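Local coordinates for protein phosphohistidine phosphatase SixA (Escherichia coli, PDB 1UJC) that removes the phosphoryl group from phosphohistidine, acting on the HPt domain of the ArcB sensor in the multistep His-Asp phosphorelay, at residues F4-G9 with E57-E62; W37-K42 with D65-P70; A117-G122 with A134-D139. All coordinates share one frame; numbering follows the deposited sequence.

Interaction 1 of 3, residues F4-G9 with E57-E62; sequences FIMRHG and EQTLEE. With WO4 (tungstate(VI)ion), chain C.
One helix side chain, Thr-59, makes every contact that 57-62 offers to segment 4-9, which carries Arg-7 and His-8 of the tungstate pocket. Its OG1 accepts the backbone N-H of Gly-9 at 2.9 Å (N to OG1) in a nearly straight bond, 171° at the hydrogen. The same hydroxyl lies 3.4 Å from His-8 CA and also bonds the carbonyl oxygen of Arg-55, one helical turn earlier, so two hydrogen bonds hold this buried group. Thr-59 CG2 turns instead to the sulfur of Met-6, the two side chains meeting tip to tip with 4.2 Å between CG2 and SD.

Arg-His-Gly is the signature of the histidine phosphatase superfamily. His-8 has CG wedged between its backbone N and carbonyl carbon (chi1 69°), which sends the ring away from the helix. ND1 then donates to Gly-9 O at 2.7 Å in the ring plane, fixing the ring's rotation, and NE2 faces the tungsten of the phosphate-like tungstate at 2.5 Å. Arg-7, extended, donates from NE to tungstate O1 (3.1 Å), while Arg-55, His-108 and Leu-109 complete the pocket. The bond to Gly-9, the residue after His-8, ties the loop to helix 54-66 and is consistent with a second-shell role for Thr-59. That helix packs beside strand 2-7, with Thr-59 also touching Ser-31 of helix 25-40 and Ile-106 of strand 102-107.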
loop_
_atom_site.group_PDB
_atom_site.type_symbol
_atom_site.label_atom_id
_atom_site.label_comp_id
_atom_site.label_asym_id
_atom_site.label_seq_id
_atom_site.Cartn_x
_atom_site.Cartn_y
_atom_site.Cartn_z
ATOM N N PHE A 4 -1.797 -6.220 -0.030
ATOM C CA PHE A 4 -0.436 -5.715 -0.104
ATOM C C PHE A 4 -0.440 -4.248 0.286
ATOM O O PHE A 4 -0.925 -3.398 -0.459
ATOM C CB PHE A 4 0.132 -5.881 -1.513
ATOM C CG PHE A 4 0.187 -7.309 -1.974
ATOM C CD1 PHE A 4 -0.860 -7.861 -2.698
ATOM C CD2 PHE A 4 1.284 -8.106 -1.665
ATOM C CE1 PHE A 4 -0.817 -9.188 -3.112
ATOM C CE2 PHE A 4 1.337 -9.439 -2.076
ATOM C CZ PHE A 4 0.284 -9.979 -2.799
ATOM N N ILE A 5 0.105 -3.964 1.462
ATOM C CA ILE A 5 0.155 -2.608 1.987
ATOM C C ILE A 5 1.484 -1.960 1.640
ATOM O O ILE A 5 2.550 -2.468 1.995
ATOM C CB ILE A 5 -0.035 -2.627 3.512
ATOM C CG1 ILE A 5 -1.347 -3.350 3.847
ATOM C CG2 ILE A 5 -0.035 -1.206 4.059
ATOM C CD1 ILE A 5 -1.592 -3.571 5.313
ATOM N N MET A 6 1.419 -0.828 0.949
ATOM C CA MET A 6 2.627 -0.139 0.532
ATOM C C MET A 6 2.718 1.318 0.968
ATOM O O MET A 6 1.737 2.058 0.935
ATOM C CB MET A 6 2.753 -0.234 -0.993
ATOM C CG MET A 6 3.943 0.485 -1.601
ATOM S SD MET A 6 4.017 0.183 -3.383
ATOM C CE MET A 6 5.794 0.427 -3.710
ATOM N N ARG A 7 3.910 1.718 1.394
ATOM C CA ARG A 7 4.147 3.098 1.794
ATOM C C ARG A 7 4.605 3.822 0.533
ATOM O O ARG A 7 5.420 3.302 -0.227
ATOM C CB ARG A 7 5.249 3.178 2.855
ATOM C CG ARG A 7 5.587 4.599 3.266
ATOM C CD ARG A 7 6.719 4.622 4.274
ATOM N NE ARG A 7 7.030 5.982 4.697
ATOM C CZ ARG A 7 8.128 6.327 5.362
ATOM N NH1 ARG A 7 9.030 5.408 5.683
ATOM N NH2 ARG A 7 8.327 7.593 5.700
ATOM N N HIS A 8 4.067 5.013 0.304
ATOM C CA HIS A 8 4.429 5.795 -0.866
ATOM C C HIS A 8 5.954 5.912 -0.938
ATOM O O HIS A 8 6.644 5.742 0.068
ATOM C CB HIS A 8 3.803 7.183 -0.764
ATOM C CG HIS A 8 4.406 8.027 0.313
ATOM N ND1 HIS A 8 5.661 8.582 0.200
ATOM C CD2 HIS A 8 3.951 8.368 1.541
ATOM C CE1 HIS A 8 5.956 9.228 1.313
ATOM N NE2 HIS A 8 4.934 9.113 2.143
ATOM N N GLY A 9 6.469 6.201 -2.129
ATOM C CA GLY A 9 7.906 6.324 -2.309
ATOM C C GLY A 9 8.482 7.635 -1.803
ATOM O O GLY A 9 7.744 8.551 -1.447
ATOM N N GLU A 57 -0.616 8.691 -5.056
ATOM C CA GLU A 57 -1.081 8.500 -6.421
ATOM C C GLU A 57 0.082 8.343 -7.406
ATOM O O GLU A 57 0.017 7.525 -8.320
ATOM C CB GLU A 57 -1.979 9.678 -6.829
ATOM C CG GLU A 57 -3.166 9.884 -5.893
ATOM C CD GLU A 57 -4.009 11.102 -6.241
ATOM O OE1 GLU A 57 -3.434 12.125 -6.673
ATOM O OE2 GLU A 57 -5.245 11.043 -6.060
ATOM N N GLN A 58 1.149 9.113 -7.215
ATOM C CA GLN A 58 2.295 9.029 -8.110
ATOM C C GLN A 58 3.008 7.691 -7.927
ATOM O O GLN A 58 3.508 7.110 -8.886
ATOM C CB GLN A 58 3.270 10.171 -7.847
ATOM C CG GLN A 58 4.133 10.487 -9.052
ATOM C CD GLN A 58 5.182 11.537 -8.768
ATOM O OE1 GLN A 58 5.023 12.367 -7.875
ATOM N NE2 GLN A 58 6.257 11.517 -9.544
ATOM N N THR A 59 3.064 7.211 -6.690
ATOM C CA THR A 59 3.688 5.924 -6.424
ATOM C C THR A 59 2.893 4.880 -7.208
ATOM O O THR A 59 3.462 3.972 -7.817
ATOM C CB THR A 59 3.643 5.585 -4.926
ATOM O OG1 THR A 59 4.493 6.488 -4.206
ATOM C CG2 THR A 59 4.105 4.157 -4.690
ATOM N N LEU A 60 1.571 5.040 -7.207
ATOM C CA LEU A 60 0.672 4.135 -7.920
ATOM C C LEU A 60 0.975 4.174 -9.422
ATOM O O LEU A 60 1.046 3.134 -10.071
ATOM C CB LEU A 60 -0.786 4.551 -7.691
ATOM C CG LEU A 60 -1.919 3.529 -7.868
ATOM C CD1 LEU A 60 -3.185 4.280 -8.245
ATOM C CD2 LEU A 60 -1.589 2.502 -8.935
ATOM N N GLU A 61 1.132 5.378 -9.968
ATOM C CA GLU A 61 1.431 5.543 -11.393
ATOM C C GLU A 61 2.656 4.720 -11.746
ATOM O O GLU A 61 2.631 3.890 -12.655
ATOM C CB GLU A 61 1.755 7.002 -11.743
ATOM C CG GLU A 61 0.694 8.035 -11.451
ATOM C CD GLU A 61 1.191 9.457 -11.730
ATOM O OE1 GLU A 61 0.475 10.412 -11.367
ATOM O OE2 GLU A 61 2.299 9.615 -12.311
ATOM N N GLU A 62 3.734 4.975 -11.012
ATOM C CA GLU A 62 5.010 4.304 -11.222
ATOM C C GLU A 62 4.883 2.787 -11.170
ATOM O O GLU A 62 5.408 2.078 -12.033
ATOM C CB GLU A 62 6.017 4.802 -10.180
ATOM C CG GLU A 62 6.385 6.274 -10.357
ATOM C CD GLU A 62 7.224 6.522 -11.601
ATOM O OE1 GLU A 62 6.991 7.534 -12.302
ATOM O OE2 GLU A 62 8.126 5.705 -11.871
HETATM W W WO4 C . 4.978 9.834 4.518
HETATM O O1 WO4 C . 4.798 8.126 4.745
HETATM O O2 WO4 C . 3.580 10.474 3.716
HETATM O O3 WO4 C . 6.466 10.207 3.722
HETATM O O4 WO4 C . 5.045 10.590 6.073
#

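Interaction 2 of 3, residues W37-K42 with D65-P70; sequences WLKGQK and DCLNLP. With CA (calcium ion), chain B.
A Schellman motif ends helix 25-40, and two of its residues, Leu-38 and Lys-39, receive Leu-67 from the chain leaving helix 54-66. Lys-42, with positive phi, is the C-prime residue of that motif. The two methyls of Leu-67 divide the work. CD1 presses on the helix backbone, 3.4 Å from Lys-39 CA and almost as close to Lys-39 CB, while CD2 packs against Leu-38, 4.0 Å from its CB. Leu-67 achieves this with CG anti to its own N (chi1 -174°), which carries the forked end over to the helix.

The extended side chain of Lys-39 runs on past Leu-67 to lie alongside Cys-66, its CD 3.4 Å from Cys-66 O. That contact is made by methylene carbon; Cys-66 O accepts a bond from a water whose oxygen lies 3.0 Å away. This water also coordinates a calcium ion bound directly by Asp-65 O (2.6 Å from oxygen to calcium) and by four further waters, so this chain contributes one backbone oxygen beside five water ligands. Asp-65 also forms a salt bridge with Arg-32. The contact therefore joins the C-terminal ends of helices 25-40 and 54-66, with Leu-69 continuing onto Val-48 of strand 47-50.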
loop_
_atom_site.group_PDB
_atom_site.type_symbol
_atom_site.label_atom_id
_atom_site.label_comp_id
_atom_site.label_asym_id
_atom_site.label_seq_id
_atom_site.Cartn_x
_atom_site.Cartn_y
_atom_site.Cartn_z
ATOM N N TRP A 37 9.507 -6.380 -8.594
ATOM C CA TRP A 37 9.714 -7.507 -7.696
ATOM C C TRP A 37 8.389 -8.255 -7.537
ATOM O O TRP A 37 8.343 -9.484 -7.622
ATOM C CB TRP A 37 10.215 -7.028 -6.331
ATOM C CG TRP A 37 10.413 -8.151 -5.379
ATOM C CD1 TRP A 37 11.429 -9.065 -5.385
ATOM C CD2 TRP A 37 9.529 -8.539 -4.322
ATOM N NE1 TRP A 37 11.229 -10.004 -4.398
ATOM C CE2 TRP A 37 10.070 -9.705 -3.731
ATOM C CE3 TRP A 37 8.329 -8.017 -3.819
ATOM C CZ2 TRP A 37 9.453 -10.357 -2.663
ATOM C CZ3 TRP A 37 7.715 -8.666 -2.759
ATOM C CH2 TRP A 37 8.278 -9.825 -2.192
ATOM N N LEU A 38 7.312 -7.508 -7.312
ATOM C CA LEU A 38 5.992 -8.109 -7.164
ATOM C C LEU A 38 5.615 -8.855 -8.433
ATOM O O LEU A 38 5.046 -9.939 -8.373
ATOM C CB LEU A 38 4.940 -7.040 -6.876
ATOM C CG LEU A 38 4.880 -6.481 -5.456
ATOM C CD1 LEU A 38 3.781 -5.434 -5.382
ATOM C CD2 LEU A 38 4.607 -7.609 -4.461
ATOM N N LYS A 39 5.939 -8.266 -9.580
ATOM C CA LYS A 39 5.651 -8.876 -10.868
ATOM C C LYS A 39 6.380 -10.212 -10.951
ATOM O O LYS A 39 5.841 -11.201 -11.447
ATOM C CB LYS A 39 6.110 -7.947 -11.993
ATOM C CG LYS A 39 6.037 -8.538 -13.391
ATOM C CD LYS A 39 6.549 -7.525 -14.411
ATOM C CE LYS A 39 6.548 -8.088 -15.815
ATOM N NZ LYS A 39 7.051 -7.081 -16.793
ATOM N N GLY A 40 7.610 -10.235 -10.450
ATOM C CA GLY A 40 8.386 -11.459 -10.463
ATOM C C GLY A 40 7.830 -12.484 -9.492
ATOM O O GLY A 40 8.124 -13.672 -9.600
ATOM N N GLN A 41 7.017 -12.032 -8.543
ATOM C CA GLN A 41 6.432 -12.933 -7.556
ATOM C C GLN A 41 5.115 -13.524 -8.033
ATOM O O GLN A 41 4.423 -14.204 -7.278
ATOM C CB GLN A 41 6.224 -12.197 -6.234
ATOM C CG GLN A 41 7.524 -11.823 -5.530
ATOM C CD GLN A 41 8.261 -13.030 -4.985
ATOM O OE1 GLN A 41 7.740 -13.758 -4.139
ATOM N NE2 GLN A 41 9.480 -13.248 -5.465
ATOM N N LYS A 42 4.777 -13.270 -9.293
ATOM C CA LYS A 42 3.539 -13.781 -9.866
ATOM C C LYS A 42 2.355 -13.197 -9.118
ATOM O O LYS A 42 1.363 -13.882 -8.868
ATOM C CB LYS A 42 3.507 -15.312 -9.784
ATOM C CG LYS A 42 4.243 -16.057 -10.907
ATOM C CD LYS A 42 5.651 -15.544 -11.146
ATOM C CE LYS A 42 5.682 -14.470 -12.224
ATOM N NZ LYS A 42 5.104 -14.969 -13.509
ATOM N N ASP A 65 3.156 1.191 -14.021
ATOM C CA ASP A 65 3.979 1.193 -15.220
ATOM C C ASP A 65 4.782 -0.091 -15.358
ATOM O O ASP A 65 5.187 -0.441 -16.452
ATOM C CB ASP A 65 4.943 2.380 -15.214
ATOM C CG ASP A 65 4.300 3.663 -15.707
ATOM O OD1 ASP A 65 3.101 3.649 -16.058
ATOM O OD2 ASP A 65 5.005 4.687 -15.744
ATOM N N CYS A 66 5.013 -0.795 -14.253
ATOM C CA CYS A 66 5.797 -2.025 -14.304
ATOM C C CYS A 66 4.980 -3.278 -14.009
ATOM O O CYS A 66 5.344 -4.382 -14.418
ATOM C CB CYS A 66 6.958 -1.941 -13.310
ATOM S SG CYS A 66 7.972 -0.452 -13.437
ATOM N N LEU A 67 3.873 -3.102 -13.302
ATOM C CA LEU A 67 3.015 -4.217 -12.921
ATOM C C LEU A 67 1.614 -4.017 -13.500
ATOM O O LEU A 67 1.081 -2.910 -13.475
ATOM C CB LEU A 67 2.963 -4.285 -11.391
ATOM C CG LEU A 67 2.270 -5.412 -10.629
ATOM C CD1 LEU A 67 2.964 -6.733 -10.891
ATOM C CD2 LEU A 67 2.324 -5.094 -9.138
ATOM N N ASN A 68 1.021 -5.081 -14.033
ATOM C CA ASN A 68 -0.318 -4.978 -14.606
ATOM C C ASN A 68 -1.317 -4.677 -13.492
ATOM O O ASN A 68 -1.567 -5.525 -12.632
ATOM C CB ASN A 68 -0.721 -6.285 -15.308
ATOM C CG ASN A 68 0.314 -6.759 -16.320
ATOM O OD1 ASN A 68 0.949 -5.952 -17.005
ATOM N ND2 ASN A 68 0.474 -8.078 -16.435
ATOM N N LEU A 69 -1.877 -3.471 -13.503
ATOM C CA LEU A 69 -2.846 -3.066 -12.488
ATOM C C LEU A 69 -4.214 -2.795 -13.098
ATOM O O LEU A 69 -4.334 -2.577 -14.303
ATOM C CB LEU A 69 -2.363 -1.807 -11.758
ATOM C CG LEU A 69 -1.159 -1.960 -10.827
ATOM C CD1 LEU A 69 -0.804 -0.619 -10.192
ATOM C CD2 LEU A 69 -1.489 -2.976 -9.756
ATOM N N PRO A 70 -5.271 -2.808 -12.265
ATOM C CA PRO A 70 -6.631 -2.554 -12.751
ATOM C C PRO A 70 -6.690 -1.200 -13.437
ATOM O O PRO A 70 -5.933 -0.286 -13.096
ATOM C CB PRO A 70 -7.468 -2.582 -11.474
ATOM C CG PRO A 70 -6.714 -3.513 -10.600
ATOM C CD PRO A 70 -5.281 -3.090 -10.820
HETATM CA CA CA B . 6.502 -1.191 -18.577
HETATM O O HOH W 1 6.160 -3.609 -17.171
HETATM O O HOH W 2 6.182 1.491 -19.293
HETATM O O HOH W 3 3.753 -1.615 -19.158
HETATM O O HOH W 4 8.819 -0.109 -19.721
HETATM O O HOH W 5 8.378 0.101 -17.007
#

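Interaction 3 of 3, residues A117-G122 with A134-D139; sequences AELCPG and ASVTLD
Torsions set Cys-120 against Val-136. The cysteine holds SG anti to its carbonyl carbon (chi1 -51°), and Val-136 sets CG1 anti to its backbone N (chi1 173°) with CG2 beside that N, so that both valine methyls face the sulfur. SG sits 3.6 Å from Val-136 CG1 and 4.0 Å from Val-136 CG2, astride the fork rather than against one branch. It is an apolar contact between the residue just after helix 111-119 and strand 133-138.

Leu-119, one residue earlier, covers a second part of the strand with its own fork. Its CD1 approaches Val-136 CG1 at 4.5 Å, and its CD2 lies 4.4 Å from Leu-138 CD1. These separations are looser than the sulfur contact. Val-136 and Leu-138, two residues apart on the strand, thus supply the same apolar surface, whereas Thr-137 between them turns its CB away, and its hydroxyl bonds Gln-2 and Asn-147.

No hydrogen bond crosses between the segments, and the four touching residues are all buried, so this is plain helix-on-sheet packing. The meeting point is the C-terminal end of helix 111-119: Cys-120 is the first residue to leave helical geometry, and the chain then turns off through Pro-121. Leu-119 reaches further to Ile-5 of strand 2-7 and Cys-120 to Phe-146 of strand 144-150, the two neighbours of strand 133-138, while Leu-138 leans on Leu-92 and Thr-96 of helix 85-98.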
loop_
_atom_site.group_PDB
_atom_site.type_symbol
_atom_site.label_atom_id
_atom_site.label_comp_id
_atom_site.label_asym_id
_atom_site.label_seq_id
_atom_site.Cartn_x
_atom_site.Cartn_y
_atom_site.Cartn_z
ATOM N N ALA A 117 -1.300 -3.977 12.141
ATOM C CA ALA A 117 -1.639 -4.410 13.499
ATOM C C ALA A 117 -3.145 -4.584 13.634
ATOM O O ALA A 117 -3.618 -5.596 14.150
ATOM C CB ALA A 117 -1.136 -3.393 14.519
ATOM N N GLU A 118 -3.891 -3.587 13.165
ATOM C CA GLU A 118 -5.350 -3.615 13.210
ATOM C C GLU A 118 -5.897 -4.859 12.512
ATOM O O GLU A 118 -6.835 -5.487 12.995
ATOM C CB GLU A 118 -5.908 -2.357 12.542
ATOM C CG GLU A 118 -7.411 -2.347 12.287
ATOM C CD GLU A 118 -8.232 -2.284 13.556
ATOM O OE1 GLU A 118 -7.689 -1.866 14.598
ATOM O OE2 GLU A 118 -9.434 -2.637 13.505
ATOM N N LEU A 119 -5.306 -5.208 11.374
ATOM C CA LEU A 119 -5.744 -6.374 10.612
ATOM C C LEU A 119 -5.236 -7.692 11.191
ATOM O O LEU A 119 -5.919 -8.718 11.124
ATOM C CB LEU A 119 -5.263 -6.259 9.160
ATOM C CG LEU A 119 -5.706 -5.043 8.346
ATOM C CD1 LEU A 119 -4.911 -4.997 7.052
ATOM C CD2 LEU A 119 -7.196 -5.118 8.060
ATOM N N CYS A 120 -4.042 -7.661 11.774
ATOM C CA CYS A 120 -3.431 -8.875 12.302
ATOM C C CYS A 120 -3.252 -8.953 13.811
ATOM O O CYS A 120 -2.437 -8.239 14.388
ATOM C CB CYS A 120 -2.070 -9.086 11.635
ATOM S SG CYS A 120 -2.125 -9.008 9.834
ATOM N N PRO A 121 -4.016 -9.835 14.470
ATOM C CA PRO A 121 -3.918 -9.998 15.922
ATOM C C PRO A 121 -2.508 -10.417 16.339
ATOM O O PRO A 121 -1.858 -11.197 15.645
ATOM C CB PRO A 121 -4.946 -11.089 16.208
ATOM C CG PRO A 121 -6.000 -10.819 15.182
ATOM C CD PRO A 121 -5.173 -10.578 13.938
ATOM N N GLY A 122 -2.038 -9.886 17.463
ATOM C CA GLY A 122 -0.718 -10.238 17.962
ATOM C C GLY A 122 0.457 -9.498 17.350
ATOM O O GLY A 122 1.597 -9.683 17.775
ATOM N N ALA A 134 4.030 -4.662 2.747
ATOM C CA ALA A 134 3.681 -5.668 3.737
ATOM C C ALA A 134 2.607 -6.562 3.138
ATOM O O ALA A 134 1.658 -6.078 2.519
ATOM C CB ALA A 134 3.167 -5.006 5.001
ATOM N N SER A 135 2.770 -7.868 3.313
ATOM C CA SER A 135 1.815 -8.843 2.804
ATOM C C SER A 135 0.964 -9.369 3.942
ATOM O O SER A 135 1.481 -9.845 4.948
ATOM C CB SER A 135 2.533 -10.016 2.149
ATOM O OG SER A 135 1.649 -11.114 2.026
ATOM N N VAL A 136 -0.346 -9.290 3.761
ATOM C CA VAL A 136 -1.292 -9.740 4.766
ATOM C C VAL A 136 -2.380 -10.577 4.124
ATOM O O VAL A 136 -2.976 -10.166 3.137
ATOM C CB VAL A 136 -1.977 -8.538 5.459
ATOM C CG1 VAL A 136 -3.084 -9.024 6.381
ATOM C CG2 VAL A 136 -0.947 -7.724 6.235
ATOM N N THR A 137 -2.634 -11.754 4.679
ATOM C CA THR A 137 -3.700 -12.595 4.161
ATOM C C THR A 137 -4.882 -12.341 5.081
ATOM O O THR A 137 -4.810 -12.619 6.279
ATOM C CB THR A 137 -3.329 -14.078 4.206
ATOM O OG1 THR A 137 -2.237 -14.318 3.312
ATOM C CG2 THR A 137 -4.522 -14.933 3.798
ATOM N N LEU A 138 -5.957 -11.795 4.524
ATOM C CA LEU A 138 -7.144 -11.469 5.306
ATOM C C LEU A 138 -8.317 -12.389 4.999
ATOM O O LEU A 138 -8.626 -12.655 3.832
ATOM C CB LEU A 138 -7.553 -10.021 5.035
ATOM C CG LEU A 138 -8.688 -9.390 5.847
ATOM C CD1 LEU A 138 -8.301 -9.280 7.325
ATOM C CD2 LEU A 138 -8.976 -8.010 5.280
ATOM N N ASP A 139 -8.974 -12.876 6.046
ATOM C CA ASP A 139 -10.122 -13.740 5.846
ATOM C C ASP A 139 -11.420 -12.947 5.991
ATOM O O ASP A 139 -11.412 -11.767 6.359
ATOM C CB ASP A 139 -10.080 -14.953 6.795
ATOM C CG ASP A 139 -10.455 -14.618 8.227
ATOM O OD1 ASP A 139 -10.170 -15.466 9.106
ATOM O OD2 ASP A 139 -11.037 -13.543 8.481
#

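How the interactions relate
Interactions 1 and 2 have centres about 12 Å apart and share helix 54-66; their segments alternate along the chain, and they touch where Leu-60 CD2 meets Leu-69 CD1 at 3.5 Å. Interaction 3 follows both in series, its centre about 19 Å from that of interaction 1 and about 22 Å from that of interaction 2, whose nearest atoms stay about 7 Å away. Its strand 133-138 runs antiparallel beside strand 2-7, joined by a probable hydrogen bond of 2.8 Å between Ala-134 N and Ile-5 O. Strand 2-7, an inner strand that leads into the tungstate pocket, is thus reached by interactions 1 and 3, while interaction 2 lies at the helix ends.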